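Local coordinates for protein alpha-2,3-sialyltransferase (Campylobacter jejuni, PDB 2P2V) that probably transfers sialic acid from a CMP-linked donor to acceptor sugars in alpha-2,3 linkage, this chain being the donor-binding part of a longer, probably membrane-bound protein, at residues Gly71-Leu74 with Gln75-Thr79; Glu183-Thr187 with Asn188-Ile192; Asp265-Pro268 with Gly269-Phe272. All coordinates share one frame; numbering follows the deposited sequence.

In the fold
Interaction 1 lies between the other two and touches both. It spans the N-cap and opening turns of helix 73-85; V72 and Q76 there contact the bound CMP-3-fluoro-N-acetylneuraminic acid. Interaction 2, the loop-to-helix turn at 183-192, has its centre about 14 Å away and meets it where Q75 NE2 packs on I192 CG2 at 3.7 Å; the side chain of I189 lies about 6 Å from the same ligand. Interaction 3, the start of helix 268-283, is centred about 13 Å from interaction 1, which it joins through L74 CD2 and V270 CG1 at 4.1 Å. Interactions 2 and 3 do not touch, their nearest atoms being about 10 Å apart. Interactions 1 and 3 also reach the second subunit.

Interaction 1: residues Gly71-Leu74 with Gln75-Thr79; sequences GVFL and QQYHT
F73 O takes the N-H of Y77 in a short, nearly straight bond of 2.8 Å (N-H...O 164°), in the opening turn of helix 73-85, the helix of a parallel beta-alpha-beta unit with strands 62-68 and 90-96. V72 is the N-cap, and Q76 N bonds to V72 O at 3.0 Å. The side chains of V72 and Q76 lie side by side and point the same way, CG2 against CG at 3.8 Å, and both touch the sugar-nucleotide ligand. The amide of Q76 is held by Y52, whose OH bonds to its OE1. On another flank, F73 CE2 approaches Y77 CD1 at 3.8 Å, the two ring planes inclined at 34°; F117 meets both rings, and the phenol OH of Y77 is hydrogen-bonded to D119. H78 leaves the turn toward the second subunit, where Y139 bonds to its ND1. Q75 folds back instead of extending: its bend at chi2 (88°) carries OE1 toward the start of the helix. There one water donates both to Q75 OE1, at 2.8 Å, and to G71 O, at 3.0 Å, bridging the side chain to the backbone just ahead of the N-cap.

Interaction 2: residues Glu183-Thr187 with Asn188-Ile192; sequences EAMST and NIKTI
K190 and M185 meet where the loop turns into the helix, their side chains crossing at about a right angle. The lysine, extended beyond CG, reaches back along the chain and lays CE beside M185 CB at 3.8 Å. M185, bent at both chi2 and chi3, curls its methyl CE over K190 CG at 3.9 Å. In the backbone, K190 N points almost straight at S186 O, at 3.2 Å and an N-H...O angle of 175°. One residue on, T187 O is gripped twice by T191, by its N and by its OG1; the hydroxyl, beside its own backbone N (chi1 -53°), comes from above the carbonyl plane. I189 fills the inner flank, CG1 lying 3.4 Å from S186 OG. This is the N-terminal turn of helix 187-192, with S186 as N-cap. D260 positions that cap from outside: one carboxylate oxygen pairs with S186 OG, and the other accepts N188 N from the first turn. Ahead of the cap, M185 is the centre of an inverse gamma turn, and its N is bound at 2.6 Å by E183 OE2, on the anti side of the carboxylate. K190 NZ stands 5.8 Å from that same E183 OE2, too far for a salt bridge, though the opposite charges may still attract weakly. Farther out, F199 packs on M185 and F53 on S186.

Interaction 3: residues Asp265-Pro268 with Gly269-Phe272; sequences DNTP and GVSF. With EDO (1,2-ethanediol), chain C.
T267 and S271 carry most of the polar contact. T267 O receives two donors of S271, the backbone N at 2.8 Å and the hydroxyl OG at 2.5 Å, arriving from opposite faces of the carbonyl plane; the second distance is unusually short and its exact value doubtful. The hydroxyl can double up in this way because chi1 of S271 (42°) folds OG back between its own N and carbonyl carbon, over the preceding turn. T267 OG1 is set between its own N and carbonyl carbon too (chi1 63°), and there it accepts V270 N at 3.1 Å with an N-H...O angle of 167°. This is a side-chain N-cap of helix 268-283, with P268 as the first helical residue. The capping hydroxyl has a second partner, the carbonyl of I142 of the second subunit, so the helix start is tied into the subunit interface. F272 N continues the helical pattern, bonding to P268 O at 3.0 Å.

The van der Waals contacts come next. V270 sits against the loop with CB 3.3 Å from D265 O, and both of its methyl carbons border that same oxygen. Over the outer side, N266 ND2 rests on S271 CB at 3.3 Å. N266 is the centre of an inverse gamma turn that swings the chain from D265 to the cap, while the ring of F272 leads away to pack on P102 of the second subunit.

A 1,2-ethanediol, probably from the crystallisation liquor, takes the last place: its O1 accepts D265 N at 3.1 Å, its O2 accepts the same N only weakly, and the molecule also bonds to Y143 O of the second subunit.

Interaction 1: residues Gly71-Leu74 with Gln75-Thr79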
loop_
_atom_site.group_PDB
_atom_site.type_symbol
_atom_site.label_atom_id
_atom_site.label_comp_id
_atom_site.label_asym_id
_atom_site.label_seq_id
_atom_site.Cartn_x
_atom_site.Cartn_y
_atom_site.Cartn_z
ATOM N N GLY A 71 18.995 -5.249 14.403
ATOM C CA GLY A 71 20.050 -4.205 14.662
ATOM C C GLY A 71 21.429 -4.546 14.094
ATOM O O GLY A 71 22.255 -3.653 13.876
ATOM N N VAL A 72 21.673 -5.832 13.845
ATOM C CA VAL A 72 22.905 -6.321 13.241
ATOM C C VAL A 72 22.584 -7.148 12.025
ATOM O O VAL A 72 23.434 -7.850 11.530
ATOM C CB VAL A 72 23.730 -7.207 14.234
ATOM C CG1 VAL A 72 24.273 -6.310 15.392
ATOM C CG2 VAL A 72 22.835 -8.299 14.846
ATOM N N PHE A 73 21.380 -7.005 11.478
ATOM C CA PHE A 73 21.039 -7.892 10.308
ATOM C C PHE A 73 21.942 -7.705 9.126
ATOM O O PHE A 73 22.303 -8.650 8.432
ATOM C CB PHE A 73 19.566 -7.716 9.893
ATOM C CG PHE A 73 19.085 -8.833 9.004
ATOM C CD1 PHE A 73 18.681 -10.057 9.585
ATOM C CD2 PHE A 73 19.108 -8.700 7.633
ATOM C CE1 PHE A 73 18.272 -11.100 8.760
ATOM C CE2 PHE A 73 18.699 -9.773 6.780
ATOM C CZ PHE A 73 18.286 -10.970 7.399
ATOM N N LEU A 74 22.286 -6.435 8.824
ATOM C CA LEU A 74 23.161 -6.206 7.675
ATOM C C LEU A 74 24.441 -7.023 7.749
ATOM O O LEU A 74 24.829 -7.646 6.765
ATOM C CB LEU A 74 23.509 -4.683 7.586
ATOM C CG LEU A 74 24.387 -4.262 6.382
ATOM C CD1 LEU A 74 23.587 -4.036 5.148
ATOM C CD2 LEU A 74 25.028 -2.903 6.790
ATOM N N GLN A 75 25.144 -6.955 8.893
ATOM C CA GLN A 75 26.382 -7.721 9.057
ATOM C C GLN A 75 26.101 -9.248 9.101
ATOM O O GLN A 75 26.821 -10.044 8.487
ATOM C CB GLN A 75 27.108 -7.271 10.322
ATOM C CG GLN A 75 27.560 -5.796 10.227
ATOM C CD GLN A 75 26.520 -4.766 10.684
ATOM O OE1 GLN A 75 25.327 -5.061 10.826
ATOM N NE2 GLN A 75 26.989 -3.515 10.913
ATOM N N GLN A 76 25.018 -9.643 9.763
ATOM C CA GLN A 76 24.792 -11.096 9.905
ATOM C C GLN A 76 24.412 -11.715 8.564
ATOM O O GLN A 76 24.746 -12.899 8.276
ATOM C CB GLN A 76 23.655 -11.358 10.886
ATOM C CG GLN A 76 23.876 -11.024 12.337
ATOM C CD GLN A 76 24.868 -11.905 13.039
ATOM O OE1 GLN A 76 25.804 -12.450 12.442
ATOM N NE2 GLN A 76 24.639 -12.085 14.333
ATOM N N TYR A 77 23.638 -10.982 7.770
ATOM C CA TYR A 77 23.264 -11.475 6.412
ATOM C C TYR A 77 24.518 -11.757 5.578
ATOM O O TYR A 77 24.667 -12.783 4.979
ATOM C CB TYR A 77 22.382 -10.432 5.721
ATOM C CG TYR A 77 21.871 -10.848 4.357
ATOM C CD1 TYR A 77 20.749 -11.686 4.241
ATOM C CD2 TYR A 77 22.509 -10.444 3.195
ATOM C CE1 TYR A 77 20.285 -12.079 2.975
ATOM C CE2 TYR A 77 22.035 -10.829 1.905
ATOM C CZ TYR A 77 20.913 -11.609 1.832
ATOM O OH TYR A 77 20.503 -11.932 0.563
ATOM N N HIS A 78 25.442 -10.786 5.568
ATOM C CA HIS A 78 26.707 -10.940 4.880
ATOM C C HIS A 78 27.517 -12.119 5.489
ATOM O O HIS A 78 28.085 -12.942 4.760
ATOM C CB HIS A 78 27.453 -9.581 5.094
ATOM C CG HIS A 78 28.899 -9.634 4.706
ATOM N ND1 HIS A 78 29.324 -10.050 3.468
ATOM C CD2 HIS A 78 30.016 -9.296 5.401
ATOM C CE1 HIS A 78 30.644 -10.027 3.430
ATOM N NE2 HIS A 78 31.084 -9.566 4.594
ATOM N N THR A 79 27.516 -12.248 6.803
ATOM C CA THR A 79 28.273 -13.334 7.472
ATOM C C THR A 79 27.689 -14.667 7.029
ATOM O O THR A 79 28.421 -15.572 6.651
ATOM C CB THR A 79 28.235 -13.220 9.004
ATOM O OG1 THR A 79 28.833 -11.974 9.425
ATOM C CG2 THR A 79 29.055 -14.343 9.647
HETATM O O HOH W 1 23.337 -3.165 11.098
#

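Interaction 2: residues Glu183-Thr187 with Asn188-Ile192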
loop_
_atom_site.group_PDB
_atom_site.type_symbol
_atom_site.label_atom_id
_atom_site.label_comp_id
_atom_site.label_asym_id
_atom_site.label_seq_id
_atom_site.Cartn_x
_atom_site.Cartn_y
_atom_site.Cartn_z
ATOM N N GLU A 183 34.027 -16.598 23.490
ATOM C CA GLU A 183 34.171 -15.187 23.775
ATOM C C GLU A 183 33.113 -14.419 22.999
ATOM O O GLU A 183 33.149 -14.382 21.770
ATOM C CB GLU A 183 35.566 -14.675 23.390
ATOM C CG GLU A 183 35.722 -13.169 23.606
ATOM C CD GLU A 183 35.248 -12.737 24.997
ATOM O OE1 GLU A 183 35.761 -13.296 26.007
ATOM O OE2 GLU A 183 34.362 -11.858 25.079
ATOM N N ALA A 184 32.189 -13.793 23.725
ATOM C CA ALA A 184 31.113 -13.006 23.105
ATOM C C ALA A 184 31.536 -11.570 22.764
ATOM O O ALA A 184 31.032 -10.992 21.791
ATOM C CB ALA A 184 29.868 -13.006 23.983
ATOM N N MET A 185 32.448 -11.001 23.558
ATOM C CA MET A 185 33.000 -9.668 23.273
ATOM C C MET A 185 34.220 -9.785 22.358
ATOM O O MET A 185 35.349 -9.392 22.722
ATOM C CB MET A 185 33.351 -8.911 24.562
ATOM C CG MET A 185 32.150 -8.566 25.436
ATOM S SD MET A 185 31.042 -7.335 24.707
ATOM C CE MET A 185 31.987 -5.812 24.906
ATOM N N SER A 186 33.980 -10.349 21.171
ATOM C CA SER A 186 35.004 -10.493 20.149
ATOM C C SER A 186 35.320 -9.113 19.584
ATOM O O SER A 186 34.640 -8.130 19.899
ATOM C CB SER A 186 34.525 -11.442 19.051
ATOM O OG SER A 186 33.300 -10.976 18.522
ATOM N N THR A 187 36.365 -9.028 18.769
ATOM C CA THR A 187 36.808 -7.731 18.271
ATOM C C THR A 187 35.696 -7.047 17.457
ATOM O O THR A 187 35.433 -5.866 17.635
ATOM C CB THR A 187 38.097 -7.844 17.428
ATOM O OG1 THR A 187 38.960 -8.837 17.998
ATOM C CG2 THR A 187 38.822 -6.512 17.417
ATOM N N ASN A 188 35.037 -7.803 16.576
ATOM C CA ASN A 188 34.010 -7.203 15.709
ATOM C C ASN A 188 32.737 -6.790 16.450
ATOM O O ASN A 188 32.133 -5.770 16.120
ATOM C CB ASN A 188 33.701 -8.110 14.522
ATOM C CG ASN A 188 34.861 -8.228 13.560
ATOM O OD1 ASN A 188 34.933 -9.180 12.781
ATOM N ND2 ASN A 188 35.786 -7.238 13.590
ATOM N N ILE A 189 32.336 -7.575 17.451
ATOM C CA ILE A 189 31.193 -7.209 18.291
ATOM C C ILE A 189 31.450 -5.840 18.951
ATOM O O ILE A 189 30.613 -4.929 18.872
ATOM C CB ILE A 189 30.857 -8.328 19.348
ATOM C CG1 ILE A 189 30.195 -9.562 18.682
ATOM C CG2 ILE A 189 30.003 -7.775 20.516
ATOM C CD1 ILE A 189 28.795 -9.308 18.019
ATOM N N LYS A 190 32.636 -5.703 19.555
ATOM C CA LYS A 190 33.103 -4.427 20.129
ATOM C C LYS A 190 33.065 -3.255 19.146
ATOM O O LYS A 190 32.635 -2.167 19.511
ATOM C CB LYS A 190 34.515 -4.584 20.712
ATOM C CG LYS A 190 34.583 -5.416 21.995
ATOM C CD LYS A 190 36.031 -5.691 22.378
ATOM C CE LYS A 190 36.140 -6.481 23.665
ATOM N NZ LYS A 190 37.472 -7.171 23.683
ATOM N N THR A 191 33.487 -3.475 17.903
ATOM C CA THR A 191 33.546 -2.392 16.922
ATOM C C THR A 191 32.153 -1.900 16.546
ATOM O O THR A 191 31.850 -0.704 16.694
ATOM C CB THR A 191 34.284 -2.786 15.637
ATOM O OG1 THR A 191 35.570 -3.317 15.959
ATOM C CG2 THR A 191 34.458 -1.577 14.744
ATOM N N ILE A 192 31.310 -2.820 16.060
ATOM C CA ILE A 192 29.977 -2.454 15.553
ATOM C C ILE A 192 29.223 -1.647 16.622
ATOM O O ILE A 192 28.761 -0.530 16.348
ATOM C CB ILE A 192 29.166 -3.687 15.030
ATOM C CG1 ILE A 192 29.953 -4.407 13.923
ATOM C CG2 ILE A 192 27.815 -3.245 14.460
ATOM C CD1 ILE A 192 29.443 -5.792 13.548
#

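Interaction 3: residues Asp265-Pro268 with Gly269-Phe272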
loop_
_atom_site.group_PDB
_atom_site.type_symbol
_atom_site.label_atom_id
_atom_site.label_comp_id
_atom_site.label_asym_id
_atom_site.label_seq_id
_atom_site.Cartn_x
_atom_site.Cartn_y
_atom_site.Cartn_z
ATOM N N ASP A 265 32.224 -3.328 4.184
ATOM C CA ASP A 265 32.881 -2.164 3.567
ATOM C C ASP A 265 31.905 -1.008 3.368
ATOM O O ASP A 265 30.715 -1.216 3.115
ATOM C CB ASP A 265 33.457 -2.573 2.230
ATOM C CG ASP A 265 34.728 -3.405 2.367
ATOM O OD1 ASP A 265 35.360 -3.353 3.444
ATOM O OD2 ASP A 265 35.103 -4.097 1.400
ATOM N N ASN A 266 32.419 0.213 3.458
ATOM C CA ASN A 266 31.656 1.415 3.250
ATOM C C ASN A 266 31.313 1.688 1.769
ATOM O O ASN A 266 31.706 2.715 1.181
ATOM C CB ASN A 266 32.443 2.571 3.849
ATOM C CG ASN A 266 31.638 3.845 3.934
ATOM O OD1 ASN A 266 32.069 4.899 3.423
ATOM N ND2 ASN A 266 30.485 3.781 4.609
ATOM N N THR A 267 30.586 0.765 1.129
ATOM C CA THR A 267 30.067 1.000 -0.214
ATOM C C THR A 267 28.911 2.033 -0.232
ATOM O O THR A 267 28.425 2.468 0.832
ATOM C CB THR A 267 29.525 -0.318 -0.790
ATOM O OG1 THR A 267 28.433 -0.727 0.037
ATOM C CG2 THR A 267 30.599 -1.384 -0.814
ATOM N N PRO A 268 28.477 2.479 -1.421
ATOM C CA PRO A 268 27.345 3.408 -1.440
ATOM C C PRO A 268 26.106 2.776 -0.775
ATOM O O PRO A 268 25.417 3.418 -0.034
ATOM C CB PRO A 268 27.121 3.648 -2.916
ATOM C CG PRO A 268 28.497 3.541 -3.481
ATOM C CD PRO A 268 29.031 2.297 -2.775
ATOM N N GLY A 269 25.898 1.491 -0.994
ATOM C CA GLY A 269 24.697 0.838 -0.423
ATOM C C GLY A 269 24.763 0.645 1.081
ATOM O O GLY A 269 23.795 0.914 1.765
ATOM N N VAL A 270 25.903 0.172 1.583
ATOM C CA VAL A 270 26.119 0.009 3.022
ATOM C C VAL A 270 26.055 1.376 3.662
ATOM O O VAL A 270 25.444 1.527 4.721
ATOM C CB VAL A 270 27.474 -0.708 3.359
ATOM C CG1 VAL A 270 27.797 -0.598 4.824
ATOM C CG2 VAL A 270 27.388 -2.213 3.042
ATOM N N SER A 271 26.704 2.397 3.069
ATOM C CA SER A 271 26.643 3.720 3.744
ATOM C C SER A 271 25.229 4.275 3.822
ATOM O O SER A 271 24.857 4.834 4.827
ATOM C CB SER A 271 27.674 4.768 3.192
ATOM O OG SER A 271 27.703 4.688 1.804
ATOM N N PHE A 272 24.461 4.140 2.739
ATOM C CA PHE A 272 23.090 4.543 2.681
ATOM C C PHE A 272 22.327 3.856 3.819
ATOM O O PHE A 272 21.585 4.488 4.586
ATOM C CB PHE A 272 22.465 4.138 1.311
ATOM C CG PHE A 272 21.006 4.520 1.215
ATOM C CD1 PHE A 272 20.037 3.695 1.802
ATOM C CD2 PHE A 272 20.619 5.723 0.609
ATOM C CE1 PHE A 272 18.707 4.052 1.802
ATOM C CE2 PHE A 272 19.270 6.063 0.546
ATOM C CZ PHE A 272 18.311 5.231 1.175
HETATM C C1 EDO C . 31.313 -6.692 2.581
HETATM O O1 EDO C . 30.841 -5.349 2.365
HETATM C C2 EDO C . 32.785 -6.879 2.285
HETATM O O2 EDO C . 33.416 -6.276 3.397
#